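Local coordinates for PilY2 protein (Pseudomonas aeruginosa, PDB 3TDQ), which probably takes part in the biogenesis of type 4 fimbriae (pili) and belongs to a family of the OB-fold clan, at residues Gln5-Ala10 with Arg28-Pro33; Glu19-Asp24 with Pro42-Val47; Val23-Arg28 with Val53-Thr58. One frame throughout, in Å; residues are numbered along the deposited sequence. Where two conformers were deposited one is given.

The three contacts lie in one small domain consistent with an OB fold; each has at least one segment on its main sheet. Contacts 1 and 3 share Arg28, and their centres are about 5 Å apart. Both use aromatic rings, and Tyr30 OH lies 3.3 Å from Tyr55 OH. Contact 2 lies farther off, its centre about 12 Å from that of contact 1 and about 10 Å from that of contact 3. It shares Val23 and Asp24 with contact 3. Leu32 N and Asn21 O, 2.8 Å apart in a probable hydrogen bond, join contacts 1 and 2. The sodium ion belongs to contact 1 and is about 11 Å from the side chain of Tyr55.

Contact 1: Gln5-Ala10 with Arg28-Pro33; sequences QTFEGA and RLYRLP. With NA (sodium ion), chain D.
Phe7 and Tyr30 meet through their rings alone. The planes are nearly parallel, at 19°, but strongly offset, with the Phe7 and Tyr30 ring centroids 5.7 Å apart. The closest approach is Phe7 CE2 to Tyr30 CE2, 3.7 Å. Phe7 CZ also reaches Tyr30 CD2, at 3.9 Å. Phe7 CG lies between the backbone N and the carbonyl carbon (chi1 72°), which sends the ring from strand 6-17 toward Tyr30 of strand 28-31. Tyr55 and Ile66 pack against both rings.

Metal binding occupies the other side of strand 6-17. Thr6 chelates the sodium ion with two atoms, Thr6 O at 2.4 Å and Thr6 OG1 at 2.8 Å. Three waters and Asp3 O complete six oxygen ligands.

Hydrogen bonding serves the dimer. The Glu8 carboxylate accepts from Tyr70 OH, Lys73 N and Gln74 N of the second subunit.

No hydrogen bond joins the two segments. Their contact therefore rests on dispersion between ring carbons, CE2 and CZ of Phe7 against CD2 and CE2 of Tyr30. It is apolar and nondirectional, while the directional bonding of 5-10 goes to the sodium ion, the second subunit and strand 52-58.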
loop_
_atom_site.group_PDB
_atom_site.type_symbol
_atom_site.label_atom_id
_atom_site.label_comp_id
_atom_site.label_asym_id
_atom_site.label_seq_id
_atom_site.Cartn_x
_atom_site.Cartn_y
_atom_site.Cartn_z
ATOM N N GLN A 5 -9.107 14.154 -11.791
ATOM C CA GLN A 5 -10.174 13.238 -11.377
ATOM C C GLN A 5 -9.686 12.194 -10.387
ATOM O O GLN A 5 -10.485 11.446 -9.839
ATOM C CB GLN A 5 -10.821 12.573 -12.610
ATOM C CG GLN A 5 -11.463 13.617 -13.535
ATOM C CD GLN A 5 -12.512 14.491 -12.842
ATOM O OE1 GLN A 5 -13.205 14.074 -11.893
ATOM N NE2 GLN A 5 -12.640 15.738 -13.287
ATOM N N THR A 6 -8.380 12.118 -10.169
ATOM C CA THR A 6 -7.836 11.182 -9.181
ATOM C C THR A 6 -7.136 11.993 -8.101
ATOM O O THR A 6 -6.765 13.161 -8.292
ATOM C CB THR A 6 -6.890 10.133 -9.801
ATOM O OG1 THR A 6 -5.764 10.822 -10.336
ATOM C CG2 THR A 6 -7.567 9.272 -10.881
ATOM N N PHE A 7 -6.957 11.380 -6.952
ATOM C CA PHE A 7 -6.247 12.043 -5.856
ATOM C C PHE A 7 -5.431 11.013 -5.076
ATOM O O PHE A 7 -5.725 9.818 -5.122
ATOM C CB PHE A 7 -7.237 12.793 -4.930
ATOM C CG PHE A 7 -8.057 11.858 -4.085
ATOM C CD1 PHE A 7 -9.228 11.280 -4.587
ATOM C CD2 PHE A 7 -7.640 11.525 -2.797
ATOM C CE1 PHE A 7 -9.969 10.397 -3.807
ATOM C CE2 PHE A 7 -8.364 10.638 -2.025
ATOM C CZ PHE A 7 -9.536 10.088 -2.527
ATOM N N GLU A 8 -4.450 11.491 -4.317
ATOM C CA GLU A 8 -3.640 10.668 -3.446
ATOM C C GLU A 8 -3.245 11.494 -2.234
ATOM O O GLU A 8 -2.978 12.688 -2.352
ATOM C CB GLU A 8 -2.394 10.130 -4.174
ATOM C CG GLU A 8 -1.489 9.293 -3.283
ATOM C CD GLU A 8 -0.377 8.566 -4.008
ATOM O OE1 GLU A 8 0.331 9.195 -4.826
ATOM O OE2 GLU A 8 -0.237 7.345 -3.778
ATOM N N GLY A 9 -3.187 10.850 -1.083
ATOM C CA GLY A 9 -2.754 11.508 0.143
ATOM C C GLY A 9 -2.233 10.535 1.171
ATOM O O GLY A 9 -2.115 9.335 0.906
ATOM N N ALA A 10 -1.920 11.060 2.358
ATOM C CA ALA A 10 -1.462 10.282 3.506
ATOM C C ALA A 10 -1.856 10.993 4.780
ATOM O O ALA A 10 -1.934 12.214 4.801
ATOM C CB ALA A 10 0.044 10.062 3.456
ATOM N N ARG A 28 -10.842 15.235 7.536
ATOM C CA ARG A 28 -11.503 15.282 6.218
ATOM C C ARG A 28 -12.268 13.969 6.055
ATOM O O ARG A 28 -11.859 12.965 6.642
ATOM C CB ARG A 28 -10.506 15.487 5.062
ATOM C CG ARG A 28 -10.009 16.926 4.887
ATOM C CD ARG A 28 -8.893 17.275 5.845
ATOM N NE ARG A 28 -8.437 18.655 5.674
ATOM C CZ ARG A 28 -7.586 19.269 6.487
ATOM N NH1 ARG A 28 -7.109 18.642 7.558
ATOM N NH2 ARG A 28 -7.229 20.524 6.255
ATOM N N LEU A 29 -13.350 13.954 5.277
ATOM C CA LEU A 29 -14.138 12.721 5.082
ATOM C C LEU A 29 -14.025 12.196 3.674
ATOM O O LEU A 29 -13.986 12.963 2.703
ATOM C CB LEU A 29 -15.625 12.953 5.396
ATOM C CG LEU A 29 -15.966 13.230 6.865
ATOM C CD1 LEU A 29 -17.384 13.622 6.991
ATOM C CD2 LEU A 29 -15.730 11.988 7.738
ATOM N N TYR A 30 -13.954 10.855 3.578
ATOM C CA TYR A 30 -13.867 10.149 2.331
ATOM C C TYR A 30 -14.818 8.993 2.324
ATOM O O TYR A 30 -15.065 8.403 3.381
ATOM C CB TYR A 30 -12.432 9.572 2.140
ATOM C CG TYR A 30 -11.343 10.614 2.141
ATOM C CD1 TYR A 30 -10.764 11.044 3.337
ATOM C CD2 TYR A 30 -10.914 11.204 0.950
ATOM C CE1 TYR A 30 -9.790 12.039 3.354
ATOM C CE2 TYR A 30 -9.924 12.192 0.956
ATOM C CZ TYR A 30 -9.362 12.599 2.164
ATOM O OH TYR A 30 -8.399 13.573 2.220
ATOM N N ARG A 31 -15.304 8.625 1.136
ATOM C CA ARG A 31 -16.130 7.438 0.992
ATOM C C ARG A 31 -15.181 6.256 0.914
ATOM O O ARG A 31 -14.201 6.314 0.171
ATOM C CB ARG A 31 -17.029 7.519 -0.265
ATOM C CG ARG A 31 -17.975 6.319 -0.450
ATOM C CD ARG A 31 -19.219 6.400 0.438
ATOM N NE ARG A 31 -19.967 7.634 0.201
ATOM C CZ ARG A 31 -20.843 8.157 1.045
ATOM N NH1 ARG A 31 -21.117 7.548 2.191
ATOM N NH2 ARG A 31 -21.455 9.295 0.749
ATOM N N LEU A 32 -15.434 5.210 1.700
ATOM C CA LEU A 32 -14.618 4.005 1.671
ATOM C C LEU A 32 -15.598 2.839 1.407
ATOM O O LEU A 32 -16.176 2.288 2.338
ATOM C CB LEU A 32 -13.787 3.847 2.952
ATOM C CG LEU A 32 -12.830 2.650 3.048
ATOM C CD1 LEU A 32 -11.943 2.508 1.809
ATOM C CD2 LEU A 32 -11.944 2.801 4.262
ATOM N N PRO A 33 -15.891 2.556 0.120
ATOM C CA PRO A 33 -16.905 1.536 -0.204
ATOM C C PRO A 33 -16.408 0.137 0.087
ATOM O O PRO A 33 -15.202 -0.075 0.202
ATOM C CB PRO A 33 -17.171 1.751 -1.714
ATOM C CG PRO A 33 -15.939 2.345 -2.237
ATOM C CD PRO A 33 -15.303 3.138 -1.101
HETATM NA NA NA D . -4.746 13.306 -9.526
HETATM O O HOH W 1 -2.756 12.397 -10.962
HETATM O O HOH W 2 -4.271 15.591 -9.156
HETATM O O HOH W 3 -3.288 11.623 -7.916
#

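Contact 2: Glu19-Asp24 with Pro42-Val47; sequences EKNLVD and PSLFQV
Asn21 touches Leu44 at a G1 beta bulge, where Asn21 and Leu22 face a single residue of strand 6-17. The positive backbone torsions of Asn21 (phi 54°, psi 46°) suit the first position of such a bulge. The partner segment 42-47 is a compact turn. Ser43 O accepts from two backbone donors, Gln46 N at 3.0 Å and Val47 N at 3.1 Å, and Phe45 N bonds to Pro42 O.

Leu44 carries most of the contact. Its CG is anti to the backbone N (chi1 -178°), which extends the branched end toward the bulge. Leu44 CD2 lies above the plane of the Asn21 amide and a little beyond its nitrogen, 3.4 Å from Asn21 ND2. There the methyl does not compete for the amide N-H groups. Those are used by Leu32 O and Asn34 OD1, which hold the amide in place. The other methyl, Leu44 CD1, comes within 4.2 Å of Leu22 O.

A second, apolar touch lies farther along the strand. Val23 CG2 meets Val47 CG2 at 4.1 Å, the two side chains crossing at about a right angle. No hydrogen bond joins the segments.

Segment 42-47 follows strand 41-42 and precedes strand 52-58. Canonical OB folds often carry a helix at this point, after the third strand. Here Leu44 and Val47 both pack on Val16 of strand 6-17, Val47 also reaches Ile71 of strand 65-71, and Val23 is flanked by Tyr30 of strand 28-31.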
loop_
_atom_site.group_PDB
_atom_site.type_symbol
_atom_site.label_atom_id
_atom_site.label_comp_id
_atom_site.label_asym_id
_atom_site.label_seq_id
_atom_site.Cartn_x
_atom_site.Cartn_y
_atom_site.Cartn_z
ATOM N N GLU A 19 -21.209 1.966 8.911
ATOM C CA GLU A 19 -22.613 2.033 8.499
ATOM C C GLU A 19 -22.844 3.003 7.339
ATOM O O GLU A 19 -23.815 2.832 6.601
ATOM C CB GLU A 19 -23.521 2.443 9.690
ATOM C CG GLU A 19 -23.409 1.557 10.917
ATOM C CD GLU A 19 -22.417 1.931 12.010
ATOM O OE1 GLU A 19 -21.523 2.777 11.750
ATOM O OE2 GLU A 19 -22.509 1.339 13.112
ATOM N N LYS A 20 -21.970 4.021 7.190
ATOM C CA LYS A 20 -22.113 5.018 6.132
ATOM C C LYS A 20 -20.990 4.944 5.100
ATOM O O LYS A 20 -20.919 5.804 4.226
ATOM C CB LYS A 20 -22.164 6.415 6.754
ATOM C CG LYS A 20 -23.533 6.704 7.358
ATOM C CD LYS A 20 -23.507 7.862 8.345
ATOM C CE LYS A 20 -24.902 8.413 8.614
ATOM N NZ LYS A 20 -25.819 7.453 9.309
ATOM N N ASN A 21 -20.112 3.925 5.197
ATOM C CA ASN A 21 -18.949 3.763 4.313
ATOM C C ASN A 21 -18.098 5.042 4.332
ATOM O O ASN A 21 -17.702 5.547 3.291
ATOM C CB ASN A 21 -19.380 3.396 2.864
ATOM C CG ASN A 21 -19.800 1.968 2.751
ATOM O OD1 ASN A 21 -20.972 1.656 2.872
ATOM N ND2 ASN A 21 -18.829 1.059 2.627
ATOM N N LEU A 22 -17.845 5.578 5.517
ATOM C CA LEU A 22 -17.059 6.803 5.635
ATOM C C LEU A 22 -15.856 6.598 6.523
ATOM O O LEU A 22 -15.924 5.892 7.533
ATOM C CB LEU A 22 -17.901 7.984 6.202
ATOM C CG LEU A 22 -19.002 8.588 5.343
ATOM C CD1 LEU A 22 -19.848 9.540 6.168
ATOM C CD2 LEU A 22 -18.450 9.303 4.093
ATOM N N VAL A 23 -14.774 7.265 6.159
ATOM C CA VAL A 23 -13.544 7.261 6.914
ATOM C C VAL A 23 -13.109 8.732 7.087
ATOM O O VAL A 23 -13.183 9.547 6.158
ATOM C CB VAL A 23 -12.449 6.338 6.320
ATOM C CG1 VAL A 23 -11.881 6.880 5.007
ATOM C CG2 VAL A 23 -11.321 6.103 7.325
ATOM N N ASP A 24 -12.728 9.053 8.306
ATOM C CA ASP A 24 -12.246 10.376 8.685
ATOM C C ASP A 24 -10.720 10.285 8.821
ATOM O O ASP A 24 -10.202 9.581 9.699
ATOM C CB ASP A 24 -12.948 10.805 9.988
ATOM C CG ASP A 24 -12.393 11.968 10.775
ATOM O OD1 ASP A 24 -11.326 12.508 10.384
ATOM O OD2 ASP A 24 -12.994 12.309 11.808
ATOM N N PRO A 42 -12.671 -6.185 2.993
ATOM C CA PRO A 42 -12.895 -4.740 2.778
ATOM C C PRO A 42 -12.027 -3.906 3.717
ATOM O O PRO A 42 -11.982 -4.149 4.933
ATOM C CB PRO A 42 -14.403 -4.552 3.047
ATOM C CG PRO A 42 -14.980 -5.902 2.869
ATOM C CD PRO A 42 -13.924 -6.869 3.352
ATOM N N SER A 43 -11.284 -2.947 3.148
ATOM C CA SER A 43 -10.388 -2.068 3.932
ATOM C C SER A 43 -11.149 -1.258 4.994
ATOM O O SER A 43 -10.562 -0.852 5.993
ATOM C CB SER A 43 -9.626 -1.118 3.012
ATOM O OG SER A 43 -8.876 -1.843 2.049
ATOM N N LEU A 44 -12.460 -1.029 4.776
ATOM C CA LEU A 44 -13.320 -0.316 5.719
ATOM C C LEU A 44 -13.278 -0.958 7.129
ATOM O O LEU A 44 -13.342 -0.249 8.127
ATOM C CB LEU A 44 -14.765 -0.316 5.176
ATOM C CG LEU A 44 -15.820 0.431 6.008
ATOM C CD1 LEU A 44 -15.553 1.928 6.054
ATOM C CD2 LEU A 44 -17.211 0.149 5.486
ATOM N N PHE A 45 -13.123 -2.287 7.200
ATOM C CA PHE A 45 -13.104 -3.008 8.467
ATOM C C PHE A 45 -11.692 -3.246 8.991
ATOM O O PHE A 45 -11.546 -3.751 10.099
ATOM C CB PHE A 45 -13.873 -4.336 8.340
ATOM C CG PHE A 45 -15.342 -4.088 8.085
ATOM C CD1 PHE A 45 -16.218 -3.833 9.141
ATOM C CD2 PHE A 45 -15.852 -4.097 6.788
ATOM C CE1 PHE A 45 -17.578 -3.582 8.900
ATOM C CE2 PHE A 45 -17.206 -3.830 6.546
ATOM C CZ PHE A 45 -18.065 -3.593 7.604
ATOM N N GLN A 46 -10.658 -2.821 8.244
ATOM C CA GLN A 46 -9.254 -2.956 8.643
ATOM C C GLN A 46 -8.718 -1.667 9.262
ATOM O O GLN A 46 -7.948 -1.733 10.226
ATOM C CB GLN A 46 -8.381 -3.351 7.437
ATOM C CG GLN A 46 -8.726 -4.726 6.869
ATOM C CD GLN A 46 -8.667 -5.840 7.888
ATOM O OE1 GLN A 46 -7.592 -6.227 8.369
ATOM N NE2 GLN A 46 -9.807 -6.437 8.172
ATOM N N VAL A 47 -9.095 -0.497 8.701
ATOM C CA VAL A 47 -8.661 0.790 9.250
ATOM C C VAL A 47 -9.348 1.022 10.600
ATOM O O VAL A 47 -10.465 0.563 10.821
ATOM C CB VAL A 47 -8.841 1.998 8.291
ATOM C CG1 VAL A 47 -7.950 1.848 7.061
ATOM C CG2 VAL A 47 -10.306 2.221 7.896
#

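Contact 3: Val23-Arg28 with Val53-Thr58; sequences VDIDHR and VSYSGT
Ile25 and Val53 lie on strands that are not neighbours in the sheet, with CA atoms 8.5 Å apart, and just beyond Ile25 the chain reverses in a type I' turn to Arg28. Strand 6-17 runs between strands 22-25 and 52-58, so the side chains meet across the concave interior of a strongly curved sheet, as in an OB-fold barrel. The turn closes a tight beta hairpin through paired backbone hydrogen bonds between Ile25 and Arg28.

Ile25 touches with both branches. With CG2 anti to the backbone N and CG1 beside it (chi1 -58°), they reach different parts of the ring. Ile25 CD1 lies over one face of the Tyr55 ring, a CH-pi contact 4.0 Å from the centroid and 21° off the normal. The same methyl reaches Val53 CG2 at 4.1 Å. Ile25 CG2 comes in near the hydroxyl end of the ring, 3.8 Å from Tyr55 CE2. Ile66 of strand 65-71 packs on Ile25 and Tyr55.

The buried ring keeps a polar link to the turn. Tyr55 OH donates to a water at 2.8 Å, in the plane of the ring, and this water donates to Asp26 OD2. Asp26 OD1 accepts from Val12 N.

Arg28, last in the turn, folds its side chain back on it: Arg28 NH1 donates to Asp26 O at 2.8 Å, with an N-H...O angle of 152° and the acceptor close to the guanidinium plane.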
loop_
_atom_site.group_PDB
_atom_site.type_symbol
_atom_site.label_atom_id
_atom_site.label_comp_id
_atom_site.label_asym_id
_atom_site.label_seq_id
_atom_site.Cartn_x
_atom_site.Cartn_y
_atom_site.Cartn_z
ATOM N N VAL A 23 -14.774 7.265 6.159
ATOM C CA VAL A 23 -13.544 7.261 6.914
ATOM C C VAL A 23 -13.109 8.732 7.087
ATOM O O VAL A 23 -13.183 9.547 6.158
ATOM C CB VAL A 23 -12.449 6.338 6.320
ATOM C CG1 VAL A 23 -11.881 6.880 5.007
ATOM C CG2 VAL A 23 -11.321 6.103 7.325
ATOM N N ASP A 24 -12.728 9.053 8.306
ATOM C CA ASP A 24 -12.246 10.376 8.685
ATOM C C ASP A 24 -10.720 10.285 8.821
ATOM O O ASP A 24 -10.202 9.581 9.699
ATOM C CB ASP A 24 -12.948 10.805 9.988
ATOM C CG ASP A 24 -12.393 11.968 10.775
ATOM O OD1 ASP A 24 -11.326 12.508 10.384
ATOM O OD2 ASP A 24 -12.994 12.309 11.808
ATOM N N ILE A 25 -10.017 10.995 7.939
ATOM C CA ILE A 25 -8.551 11.070 7.893
ATOM C C ILE A 25 -8.165 12.537 8.047
ATOM O O ILE A 25 -8.542 13.356 7.199
ATOM C CB ILE A 25 -7.972 10.447 6.573
ATOM C CG1 ILE A 25 -8.396 8.962 6.420
ATOM C CG2 ILE A 25 -6.432 10.584 6.519
ATOM C CD1 ILE A 25 -8.167 8.396 5.017
ATOM N N ASP A 26 -7.436 12.876 9.143
ATOM C CA ASP A 26 -6.996 14.261 9.434
ATOM C C ASP A 26 -8.189 15.252 9.369
ATOM O O ASP A 26 -8.034 16.377 8.890
ATOM C CB ASP A 26 -5.865 14.721 8.480
ATOM C CG ASP A 26 -4.569 13.896 8.508
ATOM O OD1 ASP A 26 -4.345 13.168 9.498
ATOM O OD2 ASP A 26 -3.772 14.010 7.547
ATOM N N HIS A 27 -9.374 14.819 9.858
ATOM C CA HIS A 27 -10.609 15.622 9.961
ATOM C C HIS A 27 -11.258 15.929 8.608
ATOM O O HIS A 27 -12.150 16.774 8.553
ATOM C CB HIS A 27 -10.386 16.917 10.781
ATOM C CG HIS A 27 -9.533 16.689 11.987
ATOM N ND1 HIS A 27 -9.963 15.882 13.032
ATOM C CD2 HIS A 27 -8.264 17.092 12.236
ATOM C CE1 HIS A 27 -8.958 15.849 13.894
ATOM N NE2 HIS A 27 -7.916 16.570 13.459
ATOM N N ARG A 28 -10.842 15.235 7.536
ATOM C CA ARG A 28 -11.503 15.282 6.218
ATOM C C ARG A 28 -12.268 13.969 6.055
ATOM O O ARG A 28 -11.859 12.965 6.642
ATOM C CB ARG A 28 -10.506 15.487 5.062
ATOM C CG ARG A 28 -10.009 16.926 4.887
ATOM C CD ARG A 28 -8.893 17.275 5.845
ATOM N NE ARG A 28 -8.437 18.655 5.674
ATOM C CZ ARG A 28 -7.586 19.269 6.487
ATOM N NH1 ARG A 28 -7.109 18.642 7.558
ATOM N NH2 ARG A 28 -7.229 20.524 6.255
ATOM N N VAL A 53 -2.088 5.998 7.382
ATOM C CA VAL A 53 -2.437 5.486 6.039
ATOM C C VAL A 53 -1.915 6.295 4.865
ATOM O O VAL A 53 -1.701 7.491 4.978
ATOM C CB VAL A 53 -3.983 5.390 5.907
ATOM C CG1 VAL A 53 -4.551 4.237 6.746
ATOM C CG2 VAL A 53 -4.675 6.737 6.240
ATOM N N SER A 54 -1.727 5.605 3.727
ATOM C CA SER A 54 -1.457 6.150 2.394
ATOM C C SER A 54 -2.665 5.738 1.590
ATOM O O SER A 54 -3.129 4.600 1.757
ATOM C CB SER A 54 -0.164 5.607 1.798
ATOM O OG SER A 54 0.940 6.145 2.500
ATOM N N TYR A 55 -3.244 6.646 0.787
ATOM C CA TYR A 55 -4.469 6.277 0.069
ATOM C C TYR A 55 -4.578 7.000 -1.258
ATOM O O TYR A 55 -3.971 8.055 -1.454
ATOM C CB TYR A 55 -5.732 6.558 0.939
ATOM C CG TYR A 55 -5.762 7.964 1.493
ATOM C CD1 TYR A 55 -6.337 9.007 0.772
ATOM C CD2 TYR A 55 -5.121 8.277 2.692
ATOM C CE1 TYR A 55 -6.306 10.318 1.243
ATOM C CE2 TYR A 55 -5.061 9.591 3.161
ATOM C CZ TYR A 55 -5.658 10.605 2.436
ATOM O OH TYR A 55 -5.618 11.897 2.898
ATOM N N SER A 56 -5.391 6.449 -2.156
ATOM C CA SER A 56 -5.647 7.072 -3.449
ATOM C C SER A 56 -7.050 6.734 -3.883
ATOM O O SER A 56 -7.651 5.795 -3.358
ATOM C CB SER A 56 -4.617 6.630 -4.491
ATOM O OG SER A 56 -4.600 5.223 -4.653
ATOM N N GLY A 57 -7.587 7.525 -4.801
ATOM C CA GLY A 57 -8.936 7.295 -5.278
ATOM C C GLY A 57 -9.363 8.227 -6.383
ATOM O O GLY A 57 -8.530 8.865 -7.030
ATOM N N THR A 58 -10.693 8.326 -6.550
ATOM C CA THR A 58 -11.348 9.106 -7.579
ATOM C C THR A 58 -12.173 10.189 -6.924
ATOM O O THR A 58 -12.855 9.952 -5.919
ATOM C CB THR A 58 -12.230 8.157 -8.469
ATOM O OG1 THR A 58 -11.389 7.198 -9.106
ATOM C CG2 THR A 58 -13.004 8.882 -9.567
HETATM O O HOH W 4 -4.366 13.502 4.834
#